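PDB 4G2A: YARHG domain-containing protein from Legionella pneumophila subsp. pneumophila, which is of unknown function but, as a two-domain protein with a DUF4424 region and a YARHG domain, has been proposed to bind a nutrient. Local coordinates for residues E288-S291 with K292-W295; T272-Q276 with Y277-F281; P184-L187 with C188-D192; T235-S238 with Y239-K243. All coordinates share one frame; numbering follows the deposited sequence.

Interaction 1: E288-S291 with K292-W295; sequences EYFS and KKWW
The last turn of helix 284-291 in the YARHG domain and the loop that leaves it meet here, side chains of the final helical residues packing on those that come four or five positions later. Glu288 and Lys292 lie alongside each other and point the same way, an i to i+4 pair closed by a salt bridge of 2.8 Å between Glu288 OE2 and Lys292 NZ. The ammonium comes to the anti side of that oxygen, 30° out of the carboxylate plane, and the carboxylate is poorly ordered, so this link at the surface is probably loose. Lys292 reaches it through a bend at its third torsion (chi3 -93°), which brings CE down beside the glutamate. Next to it, Ser291 OG turns back over its own helix and donates to Glu288 O at 2.7 Å. The backbone closes with Lys293 N bonded to Phe290 O at 3.1 Å, while the bond from Lys292 N to Tyr289 O is weak. Lys293, bent at its second torsion, lays CE over one face of the Tyr289 ring, 3.9 Å from the centroid in a CH-pi contact. Phe268 stacks on Tyr289, and Phe281 on Phe290, so the aromatic side of this turn is tied to neighbouring parts of the domain. Trp295, buried like Phe290, swings back toward the helix and sets its six-membered ring at 68° to that of the phenylalanine. Their nearest approach is at the ring edge of the phenylalanine, where Phe290 CE1 lies 3.5 Å from Trp295 CH2.

Interaction 2: T272-Q276 with Y277-F281; sequences TIYAQ and YGRQF. With SO4 (sulfate ion), chain C.
Gln276 and Tyr277 run side by side and point the same way as the chain leaves helix 263-275 of the YARHG domain through a type I beta turn from Ala275 to Gly278. The glutamine covers one face of the tyrosine ring, its CG over the centre at 4.2 Å from the centroid, and the amide and ring planes are 31° apart. Gln276 CG stands anti to the backbone N (chi1 -172°) and the chain stays extended, which carries the amide out as far as the phenol. There Gln276 NE2 donates to Ile273 O at 3.1 Å, tilted from the carbonyl plane, and also bonds Asp311, while OE1 accepts from Arg241. Tyr277 OH is bonded to the same two residues, Asp311 and Arg241, so both buried polar ends are gripped from two neighbouring helices.

The turn itself is closed by Gly278 N to Ala275 O at 3.1 Å; Tyr277 N bonds Tyr274 O. Gly278 has positive phi (84°), a conformation in which a CB would jam against the preceding carbonyl oxygen. Beyond it Arg279 extends back along the helix end, its CD 3.8 Å from Tyr274 CB, and NH1 makes weak bonds to a sulfate, probably from the crystallisation liquor, that Gln282 N and Ser283 also hold. Phe281 turns its edge to the helix: Ala275 CB lies near the ring plane, 3.7 Å from Phe281 CE2.

Interaction 3: P184-L187 with C188-D192; sequences PTRL and CSEID. With SO4 (sulfate ion), chain H; SO4 (sulfate ion), chain G.
Glu190 CG lies anti to its carbonyl carbon (chi1 -69°), and this torsion and the extended chain beyond it together carry OE1 back to Leu187 N at the end of strand 185-187. That strand pairs antiparallel with strand 229-235 and turns here into a short run with helical backbone angles at 188-190. Glu190 OE1 accepts from Leu187 N at 2.9 Å through its anti lone pair, with a nearly straight N-H...O angle of 171°. In return Glu190 N donates to Leu187 O at 3.0 Å, so one residue is tied by both its backbone groups. The acid chain passes obliquely across Leu187, with Leu187 CG 3.5 Å from Glu190 OE1. OE1 also forms a salt bridge with Arg214.

Arg186 bends at its second torsion (chi2 -54°) and crosses Glu190 at about a right angle. Its NE stays beyond salt-bridge distance from OE1, which lies well out of the guanidinium plane. The guanidinium is held instead by two sulfates, probably from the crystallisation liquor, NH2 bonding both and several of the bonds weak; Arg186 NH1 also reaches Thr185 O at 2.8 Å. Cys188 forms the disulfide with Cys232. Ile191 packs on the arginine stem, its CD1 3.8 Å from Arg186 CB.

Interaction 4: T235-S238 with Y239-K243; sequences TGIS and YVRYK. With SO4 (sulfate ion), chain M.
Thr235 occupies the N-cap position of helix 236-250, with no capping bond from its side chain. Its carbonyl opens the helical bonding, Thr235 O accepting from Tyr239 N at 3.0 Å, and Tyr239 CB rests near the same oxygen. The ring of Tyr239 leads away from this turn and stacks on Trp295. Gly236 O follows one residue on, taking Val240 N at 3.2 Å with an N-H...O angle of 172°; Val240 CG2 packs against this oxygen too.

Ile237 carries the main side-chain contact. It lies alongside Arg241, both pointing the same way, and its CG2 branch sits over one face of the guanidinium, toward the rim, with Ile237 CG2 3.2 Å from Arg241 NE. The arginine chain is extended from CG to NE, which lays its aliphatic part past the isoleucine before the charged end spreads out. There Arg241 NH2 bonds O4 of a sulfate at 2.7 Å and NH1 bonds O2 of the same ion, probably a crystallisation component. Two residues of 272-281 also grip the guanidinium, which helps fix its rotation.

Ser238 O bonds Tyr242 N. One residue on, Lys243 N bonds Tyr239 O; the helix also widens into a pi-type turn at 241-243. Tyr242 presents its edge to the serine carbonyl, Ser238 O lying in the ring plane 3.3 Å from Tyr242 CD1.

Overall arrangement
Interactions 3 and 4 lie where the strand-rich part of the chain gives way to the helices, their centres about 11 Å apart and joined by a 2.8 Å salt bridge from Lys243 NZ to Asp192 OD1. Interaction 4 meets interaction 2, centre to centre about 12 Å away, where Gln276 CG packs 3.7 Å from Val240 CG1. Interaction 1 touches all three others: Phe290 and Trp295 pack on Thr272 of interaction 2, Trp295 CE3 lies 3.5 Å from Val240 CG2 of interaction 4, and Trp294 packs on Arg186 of interaction 3. Interactions 2 and 3 do not touch, their nearest atoms about 10 Å apart. Bound sulfates accompany interactions 2, 3 and 4.

Interaction 1: E288-S291 with K292-W295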
loop_
_atom_site.group_PDB
_atom_site.type_symbol
_atom_site.label_atom_id
_atom_site.label_comp_id
_atom_site.label_asym_id
_atom_site.label_seq_id
_atom_site.Cartn_x
_atom_site.Cartn_y
_atom_site.Cartn_z
ATOM N N GLU A 288 27.082 -14.927 6.316
ATOM C CA GLU A 288 27.336 -14.306 5.022
ATOM C C GLU A 288 26.131 -14.402 4.072
ATOM O O GLU A 288 25.878 -13.438 3.337
ATOM C CB GLU A 288 28.564 -14.939 4.354
ATOM C CG GLU A 288 29.275 -13.975 3.416
ATOM C CD GLU A 288 29.982 -14.597 2.226
ATOM O OE1 GLU A 288 30.727 -15.586 2.418
ATOM O OE2 GLU A 288 29.830 -14.059 1.106
ATOM N N TYR A 289 25.427 -15.568 4.057
ATOM C CA TYR A 289 24.259 -15.825 3.208
ATOM C C TYR A 289 23.075 -14.906 3.551
ATOM O O TYR A 289 22.506 -14.292 2.652
ATOM C CB TYR A 289 23.839 -17.296 3.309
ATOM C CG TYR A 289 22.585 -17.665 2.543
ATOM C CD1 TYR A 289 22.641 -17.983 1.191
ATOM C CD2 TYR A 289 21.362 -17.813 3.196
ATOM C CE1 TYR A 289 21.495 -18.346 0.487
ATOM C CE2 TYR A 289 20.213 -18.194 2.505
ATOM C CZ TYR A 289 20.289 -18.480 1.155
ATOM O OH TYR A 289 19.169 -18.877 0.472
ATOM N N PHE A 290 22.699 -14.823 4.829
ATOM C CA PHE A 290 21.576 -13.983 5.238
ATOM C C PHE A 290 21.958 -12.500 5.291
ATOM O O PHE A 290 21.077 -11.649 5.164
ATOM C CB PHE A 290 20.968 -14.460 6.566
ATOM C CG PHE A 290 20.352 -15.833 6.433
ATOM C CD1 PHE A 290 19.213 -16.031 5.658
ATOM C CD2 PHE A 290 20.953 -16.940 7.019
ATOM C CE1 PHE A 290 18.672 -17.305 5.499
ATOM C CE2 PHE A 290 20.413 -18.215 6.859
ATOM C CZ PHE A 290 19.269 -18.389 6.115
ATOM N N SER A 291 23.262 -12.178 5.418
ATOM C CA SER A 291 23.690 -10.777 5.389
ATOM C C SER A 291 23.321 -10.151 4.040
ATOM O O SER A 291 22.952 -8.984 3.993
ATOM C CB SER A 291 25.191 -10.659 5.630
ATOM O OG SER A 291 25.956 -10.950 4.471
ATOM N N LYS A 292 23.378 -10.955 2.959
ATOM C CA LYS A 292 23.097 -10.540 1.588
ATOM C C LYS A 292 21.603 -10.649 1.214
ATOM O O LYS A 292 21.251 -10.325 0.082
ATOM C CB LYS A 292 23.964 -11.343 0.599
ATOM C CG LYS A 292 25.464 -11.038 0.724
ATOM C CD LYS A 292 26.319 -11.667 -0.382
ATOM C CE LYS A 292 26.871 -13.026 -0.015
ATOM N NZ LYS A 292 28.006 -13.426 -0.893
ATOM N N LYS A 293 20.724 -11.076 2.145
ATOM C CA LYS A 293 19.280 -11.173 1.876
ATOM C C LYS A 293 18.607 -9.897 2.346
ATOM O O LYS A 293 18.766 -9.522 3.514
ATOM C CB LYS A 293 18.637 -12.412 2.549
ATOM C CG LYS A 293 19.116 -13.785 2.043
ATOM C CD LYS A 293 18.708 -14.087 0.608
ATOM C CE LYS A 293 19.484 -15.247 0.047
ATOM N NZ LYS A 293 19.005 -15.640 -1.306
ATOM N N TRP A 294 17.874 -9.213 1.434
ATOM C CA TRP A 294 17.171 -7.959 1.724
ATOM C C TRP A 294 16.112 -8.119 2.869
ATOM O O TRP A 294 15.848 -7.170 3.616
ATOM C CB TRP A 294 16.491 -7.414 0.443
ATOM C CG TRP A 294 15.344 -8.261 -0.049
ATOM C CD1 TRP A 294 15.399 -9.249 -0.985
ATOM C CD2 TRP A 294 13.970 -8.185 0.376
ATOM N NE1 TRP A 294 14.150 -9.805 -1.163
ATOM C CE2 TRP A 294 13.262 -9.192 -0.316
ATOM C CE3 TRP A 294 13.269 -7.361 1.281
ATOM C CZ2 TRP A 294 11.884 -9.396 -0.137
ATOM C CZ3 TRP A 294 11.929 -7.612 1.509
ATOM C CH2 TRP A 294 11.236 -8.586 0.768
ATOM N N TRP A 295 15.477 -9.286 2.957
ATOM C CA TRP A 295 14.407 -9.526 3.926
ATOM C C TRP A 295 14.918 -9.795 5.328
ATOM O O TRP A 295 14.165 -9.613 6.298
ATOM C CB TRP A 295 13.514 -10.687 3.479
ATOM C CG TRP A 295 14.240 -11.882 2.953
ATOM C CD1 TRP A 295 14.492 -12.178 1.646
ATOM C CD2 TRP A 295 14.743 -12.983 3.721
ATOM N NE1 TRP A 295 15.145 -13.384 1.550
ATOM C CE2 TRP A 295 15.277 -13.920 2.808
ATOM C CE3 TRP A 295 14.752 -13.294 5.098
ATOM C CZ2 TRP A 295 15.816 -15.146 3.221
ATOM C CZ3 TRP A 295 15.286 -14.509 5.505
ATOM C CH2 TRP A 295 15.818 -15.414 4.575
#

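Interaction 2: T272-Q276 with Y277-F281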
loop_
_atom_site.group_PDB
_atom_site.type_symbol
_atom_site.label_atom_id
_atom_site.label_comp_id
_atom_site.label_asym_id
_atom_site.label_seq_id
_atom_site.Cartn_x
_atom_site.Cartn_y
_atom_site.Cartn_z
ATOM N N THR A 272 16.435 -20.536 6.822
ATOM C CA THR A 272 15.569 -19.442 6.356
ATOM C C THR A 272 14.279 -19.410 7.227
ATOM O O THR A 272 13.709 -18.329 7.454
ATOM C CB THR A 272 15.287 -19.647 4.861
ATOM O OG1 THR A 272 16.486 -19.384 4.150
ATOM C CG2 THR A 272 14.172 -18.746 4.299
ATOM N N ILE A 273 13.850 -20.597 7.724
ATOM C CA ILE A 273 12.661 -20.777 8.565
ATOM C C ILE A 273 12.824 -19.950 9.854
ATOM O O ILE A 273 11.858 -19.334 10.303
ATOM C CB ILE A 273 12.376 -22.292 8.851
ATOM C CG1 ILE A 273 12.034 -23.049 7.546
ATOM C CG2 ILE A 273 11.244 -22.477 9.871
ATOM C CD1 ILE A 273 12.088 -24.575 7.622
ATOM N N TYR A 274 14.070 -19.879 10.378
ATOM C CA TYR A 274 14.461 -19.153 11.586
ATOM C C TYR A 274 14.884 -17.709 11.289
ATOM O O TYR A 274 14.644 -16.836 12.116
ATOM C CB TYR A 274 15.643 -19.877 12.257
ATOM C CG TYR A 274 15.367 -21.313 12.627
ATOM C CD1 TYR A 274 14.780 -21.638 13.844
ATOM C CD2 TYR A 274 15.771 -22.355 11.797
ATOM C CE1 TYR A 274 14.580 -22.961 14.219
ATOM C CE2 TYR A 274 15.531 -23.687 12.142
ATOM C CZ TYR A 274 14.936 -23.984 13.357
ATOM O OH TYR A 274 14.708 -25.285 13.738
ATOM N N ALA A 275 15.562 -17.478 10.131
ATOM C CA ALA A 275 16.070 -16.175 9.645
ATOM C C ALA A 275 14.928 -15.205 9.391
ATOM O O ALA A 275 15.114 -13.991 9.446
ATOM C CB ALA A 275 16.873 -16.371 8.380
ATOM N N GLN A 276 13.741 -15.774 9.131
ATOM C CA GLN A 276 12.418 -15.165 8.952
ATOM C C GLN A 276 12.110 -14.236 10.140
ATOM O O GLN A 276 11.518 -13.183 9.950
ATOM C CB GLN A 276 11.375 -16.331 8.903
ATOM C CG GLN A 276 9.945 -15.955 8.530
ATOM C CD GLN A 276 8.901 -17.013 8.843
ATOM O OE1 GLN A 276 7.701 -16.713 8.949
ATOM N NE2 GLN A 276 9.304 -18.267 9.017
ATOM N N TYR A 277 12.518 -14.642 11.366
ATOM C CA TYR A 277 12.261 -13.903 12.604
ATOM C C TYR A 277 13.507 -13.161 13.131
ATOM O O TYR A 277 13.481 -12.573 14.212
ATOM C CB TYR A 277 11.705 -14.872 13.666
ATOM C CG TYR A 277 10.475 -15.619 13.186
ATOM C CD1 TYR A 277 9.264 -14.955 12.988
ATOM C CD2 TYR A 277 10.528 -16.982 12.900
ATOM C CE1 TYR A 277 8.137 -15.628 12.527
ATOM C CE2 TYR A 277 9.410 -17.663 12.429
ATOM C CZ TYR A 277 8.210 -16.983 12.262
ATOM O OH TYR A 277 7.082 -17.624 11.815
ATOM N N GLY A 278 14.574 -13.190 12.359
ATOM C CA GLY A 278 15.803 -12.484 12.694
ATOM C C GLY A 278 16.768 -13.183 13.623
ATOM O O GLY A 278 17.483 -12.509 14.372
ATOM N N ARG A 279 16.840 -14.531 13.551
ATOM C CA ARG A 279 17.788 -15.296 14.352
ATOM C C ARG A 279 19.196 -14.887 13.954
ATOM O O ARG A 279 19.441 -14.650 12.774
ATOM C CB ARG A 279 17.587 -16.799 14.143
ATOM C CG ARG A 279 18.473 -17.663 15.045
ATOM C CD ARG A 279 18.531 -19.077 14.543
ATOM N NE ARG A 279 19.300 -19.929 15.440
ATOM C CZ ARG A 279 20.611 -20.113 15.360
ATOM N NH1 ARG A 279 21.319 -19.490 14.430
ATOM N NH2 ARG A 279 21.227 -20.911 16.221
ATOM N N GLN A 280 20.096 -14.758 14.929
ATOM C CA GLN A 280 21.479 -14.376 14.654
ATOM C C GLN A 280 22.289 -15.640 14.400
ATOM O O GLN A 280 22.143 -16.625 15.131
ATOM C CB GLN A 280 22.050 -13.520 15.786
ATOM C CG GLN A 280 21.548 -12.073 15.702
ATOM C CD GLN A 280 21.117 -11.514 17.032
ATOM O OE1 GLN A 280 20.065 -11.879 17.581
ATOM N NE2 GLN A 280 21.913 -10.599 17.567
ATOM N N PHE A 281 23.097 -15.633 13.328
ATOM C CA PHE A 281 23.859 -16.811 12.916
ATOM C C PHE A 281 25.351 -16.671 13.220
ATOM O O PHE A 281 25.962 -15.660 12.873
ATOM C CB PHE A 281 23.617 -17.101 11.417
ATOM C CG PHE A 281 22.167 -17.443 11.134
ATOM C CD1 PHE A 281 21.695 -18.737 11.301
ATOM C CD2 PHE A 281 21.269 -16.461 10.730
ATOM C CE1 PHE A 281 20.358 -19.047 11.061
ATOM C CE2 PHE A 281 19.927 -16.768 10.510
ATOM C CZ PHE A 281 19.480 -18.058 10.678
HETATM S S SO4 C . 24.542 -20.819 13.678
HETATM O O1 SO4 C . 24.480 -19.874 14.795
HETATM O O2 SO4 C . 25.683 -21.708 13.863
HETATM O O3 SO4 C . 23.312 -21.573 13.670
HETATM O O4 SO4 C . 24.676 -20.165 12.394
#

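Interaction 3: P184-L187 with C188-D192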
loop_
_atom_site.group_PDB
_atom_site.type_symbol
_atom_site.label_atom_id
_atom_site.label_comp_id
_atom_site.label_asym_id
_atom_site.label_seq_id
_atom_site.Cartn_x
_atom_site.Cartn_y
_atom_site.Cartn_z
ATOM N N PRO A 184 11.957 -3.025 5.528
ATOM C CA PRO A 184 12.619 -3.372 4.246
ATOM C C PRO A 184 11.635 -4.007 3.249
ATOM O O PRO A 184 10.777 -4.803 3.640
ATOM C CB PRO A 184 13.748 -4.332 4.667
ATOM C CG PRO A 184 13.957 -4.060 6.116
ATOM C CD PRO A 184 12.582 -3.756 6.651
ATOM N N THR A 185 11.679 -3.554 1.986
ATOM C CA THR A 185 10.790 -4.033 0.927
ATOM C C THR A 185 11.517 -4.210 -0.396
ATOM O O THR A 185 12.633 -3.731 -0.592
ATOM C CB THR A 185 9.578 -3.055 0.666
ATOM O OG1 THR A 185 10.071 -1.809 0.194
ATOM C CG2 THR A 185 8.686 -2.838 1.876
ATOM N N ARG A 186 10.839 -4.889 -1.303
ATOM C CA ARG A 186 11.156 -5.094 -2.713
ATOM C C ARG A 186 9.861 -4.983 -3.503
ATOM O O ARG A 186 8.789 -5.293 -2.967
ATOM C CB ARG A 186 11.808 -6.477 -2.966
ATOM C CG ARG A 186 13.306 -6.560 -2.685
ATOM C CD ARG A 186 14.088 -5.502 -3.441
ATOM N NE ARG A 186 15.515 -5.510 -3.129
ATOM C CZ ARG A 186 16.074 -4.867 -2.112
ATOM N NH1 ARG A 186 15.323 -4.198 -1.244
ATOM N NH2 ARG A 186 17.385 -4.929 -1.924
ATOM N N LEU A 187 9.944 -4.575 -4.780
ATOM C CA LEU A 187 8.768 -4.582 -5.648
ATOM C C LEU A 187 8.460 -6.025 -5.983
ATOM O O LEU A 187 9.400 -6.808 -6.131
ATOM C CB LEU A 187 9.015 -3.797 -6.958
ATOM C CG LEU A 187 9.391 -2.353 -6.865
ATOM C CD1 LEU A 187 9.771 -1.818 -8.239
ATOM C CD2 LEU A 187 8.287 -1.550 -6.260
ATOM N N CYS A 188 7.179 -6.382 -6.165
ATOM C CA CYS A 188 6.844 -7.744 -6.572
ATOM C C CYS A 188 7.303 -7.977 -8.015
ATOM O O CYS A 188 7.570 -9.110 -8.378
ATOM C CB CYS A 188 5.358 -8.023 -6.400
ATOM S SG CYS A 188 4.728 -7.660 -4.738
ATOM N N SER A 189 7.460 -6.901 -8.809
ATOM C CA SER A 189 7.994 -6.930 -10.176
ATOM C C SER A 189 9.542 -7.159 -10.166
ATOM O O SER A 189 10.114 -7.470 -11.220
ATOM C CB SER A 189 7.634 -5.643 -10.927
ATOM O OG SER A 189 8.240 -4.472 -10.401
ATOM N N GLU A 190 10.209 -7.008 -8.989
ATOM C CA GLU A 190 11.652 -7.275 -8.817
ATOM C C GLU A 190 11.893 -8.764 -8.377
ATOM O O GLU A 190 13.024 -9.247 -8.439
ATOM C CB GLU A 190 12.291 -6.315 -7.791
ATOM C CG GLU A 190 12.399 -4.861 -8.233
ATOM C CD GLU A 190 13.007 -3.916 -7.211
ATOM O OE1 GLU A 190 12.482 -3.835 -6.078
ATOM O OE2 GLU A 190 14.000 -3.232 -7.552
ATOM N N ILE A 191 10.821 -9.476 -7.948
ATOM C CA ILE A 191 10.877 -10.868 -7.492
ATOM C C ILE A 191 10.063 -11.765 -8.461
ATOM O O ILE A 191 10.608 -12.749 -8.959
ATOM C CB ILE A 191 10.429 -10.964 -6.002
ATOM C CG1 ILE A 191 11.575 -10.380 -5.105
ATOM C CG2 ILE A 191 10.059 -12.423 -5.607
ATOM C CD1 ILE A 191 11.307 -10.163 -3.714
ATOM N N ASP A 192 8.784 -11.416 -8.728
ATOM C CA ASP A 192 7.894 -12.077 -9.698
ATOM C C ASP A 192 7.946 -11.214 -10.971
ATOM O O ASP A 192 7.017 -10.456 -11.274
ATOM C CB ASP A 192 6.466 -12.231 -9.119
ATOM C CG ASP A 192 6.380 -13.063 -7.847
ATOM O OD1 ASP A 192 7.408 -13.658 -7.453
ATOM O OD2 ASP A 192 5.274 -13.138 -7.258
HETATM S S SO4 H . 18.036 -2.574 0.604
HETATM O O1 SO4 H . 16.970 -3.193 1.404
HETATM O O2 SO4 H . 18.887 -3.637 0.053
HETATM O O3 SO4 H . 17.459 -1.793 -0.485
HETATM O O4 SO4 H . 18.844 -1.687 1.435
HETATM S S SO4 G . 18.386 -7.716 -4.100
HETATM O O1 SO4 G . 18.874 -7.734 -2.716
HETATM O O2 SO4 G . 19.285 -8.490 -4.953
HETATM O O3 SO4 G . 17.045 -8.305 -4.162
HETATM O O4 SO4 G . 18.339 -6.337 -4.581
#

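Interaction 4: T235-S238 with Y239-K243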
loop_
_atom_site.group_PDB
_atom_site.type_symbol
_atom_site.label_atom_id
_atom_site.label_comp_id
_atom_site.label_asym_id
_atom_site.label_seq_id
_atom_site.Cartn_x
_atom_site.Cartn_y
_atom_site.Cartn_z
ATOM N N THR A 235 7.125 -7.570 1.699
ATOM C CA THR A 235 7.674 -7.282 3.018
ATOM C C THR A 235 8.480 -8.519 3.392
ATOM O O THR A 235 8.349 -9.545 2.716
ATOM C CB THR A 235 6.562 -6.955 4.009
ATOM O OG1 THR A 235 5.640 -8.036 3.994
ATOM C CG2 THR A 235 5.859 -5.643 3.710
ATOM N N GLY A 236 9.309 -8.424 4.427
ATOM C CA GLY A 236 10.186 -9.511 4.858
ATOM C C GLY A 236 9.530 -10.855 5.119
ATOM O O GLY A 236 9.788 -11.825 4.397
ATOM N N ILE A 237 8.687 -10.928 6.159
ATOM C CA ILE A 237 8.011 -12.161 6.585
ATOM C C ILE A 237 7.102 -12.683 5.452
ATOM O O ILE A 237 7.114 -13.883 5.199
ATOM C CB ILE A 237 7.220 -11.949 7.921
ATOM C CG1 ILE A 237 8.082 -11.287 9.037
ATOM C CG2 ILE A 237 6.521 -13.217 8.385
ATOM C CD1 ILE A 237 8.455 -12.085 10.232
ATOM N N SER A 238 6.332 -11.792 4.770
ATOM C CA SER A 238 5.435 -12.209 3.686
ATOM C C SER A 238 6.208 -12.842 2.518
ATOM O O SER A 238 5.695 -13.775 1.903
ATOM C CB SER A 238 4.590 -11.042 3.180
ATOM O OG SER A 238 3.765 -10.508 4.200
ATOM N N TYR A 239 7.418 -12.333 2.205
ATOM C CA TYR A 239 8.224 -12.914 1.140
ATOM C C TYR A 239 8.621 -14.346 1.507
ATOM O O TYR A 239 8.398 -15.264 0.721
ATOM C CB TYR A 239 9.470 -12.068 0.815
ATOM C CG TYR A 239 10.439 -12.814 -0.071
ATOM C CD1 TYR A 239 10.229 -12.907 -1.443
ATOM C CD2 TYR A 239 11.517 -13.507 0.472
ATOM C CE1 TYR A 239 11.082 -13.654 -2.258
ATOM C CE2 TYR A 239 12.372 -14.257 -0.330
ATOM C CZ TYR A 239 12.157 -14.319 -1.696
ATOM O OH TYR A 239 13.008 -15.050 -2.487
ATOM N N VAL A 240 9.193 -14.534 2.705
ATOM C CA VAL A 240 9.648 -15.839 3.198
ATOM C C VAL A 240 8.468 -16.819 3.337
ATOM O O VAL A 240 8.616 -17.983 2.985
ATOM C CB VAL A 240 10.460 -15.682 4.516
ATOM C CG1 VAL A 240 10.891 -17.037 5.093
ATOM C CG2 VAL A 240 11.679 -14.807 4.282
ATOM N N ARG A 241 7.299 -16.359 3.775
ATOM C CA ARG A 241 6.144 -17.242 3.921
ATOM C C ARG A 241 5.566 -17.706 2.583
ATOM O O ARG A 241 5.418 -18.900 2.369
ATOM C CB ARG A 241 5.055 -16.580 4.765
ATOM C CG ARG A 241 5.493 -16.520 6.202
ATOM C CD ARG A 241 4.447 -16.021 7.146
ATOM N NE ARG A 241 4.980 -16.064 8.509
ATOM C CZ ARG A 241 4.283 -15.749 9.591
ATOM N NH1 ARG A 241 3.012 -15.376 9.483
ATOM N NH2 ARG A 241 4.843 -15.822 10.792
ATOM N N TYR A 242 5.283 -16.793 1.678
ATOM C CA TYR A 242 4.628 -17.149 0.433
ATOM C C TYR A 242 5.561 -17.607 -0.681
ATOM O O TYR A 242 5.103 -18.345 -1.552
ATOM C CB TYR A 242 3.774 -15.987 -0.039
ATOM C CG TYR A 242 2.575 -15.763 0.851
ATOM C CD1 TYR A 242 2.666 -14.970 1.992
ATOM C CD2 TYR A 242 1.352 -16.354 0.563
ATOM C CE1 TYR A 242 1.553 -14.729 2.796
ATOM C CE2 TYR A 242 0.227 -16.120 1.355
ATOM C CZ TYR A 242 0.331 -15.307 2.474
ATOM O OH TYR A 242 -0.786 -15.095 3.254
ATOM N N LYS A 243 6.837 -17.193 -0.674
ATOM C CA LYS A 243 7.768 -17.574 -1.733
ATOM C C LYS A 243 8.743 -18.673 -1.308
ATOM O O LYS A 243 9.388 -19.262 -2.179
ATOM C CB LYS A 243 8.560 -16.353 -2.250
ATOM C CG LYS A 243 7.705 -15.191 -2.774
ATOM C CD LYS A 243 6.813 -15.529 -3.966
ATOM C CE LYS A 243 7.574 -15.946 -5.200
ATOM N NZ LYS A 243 6.650 -16.116 -6.349
HETATM S S SO4 M . 1.901 -16.001 13.213
HETATM O O1 SO4 M . 1.527 -17.225 13.938
HETATM O O2 SO4 M . 1.244 -15.993 11.893
HETATM O O3 SO4 M . 1.477 -14.812 13.979
HETATM O O4 SO4 M . 3.361 -15.981 13.048
#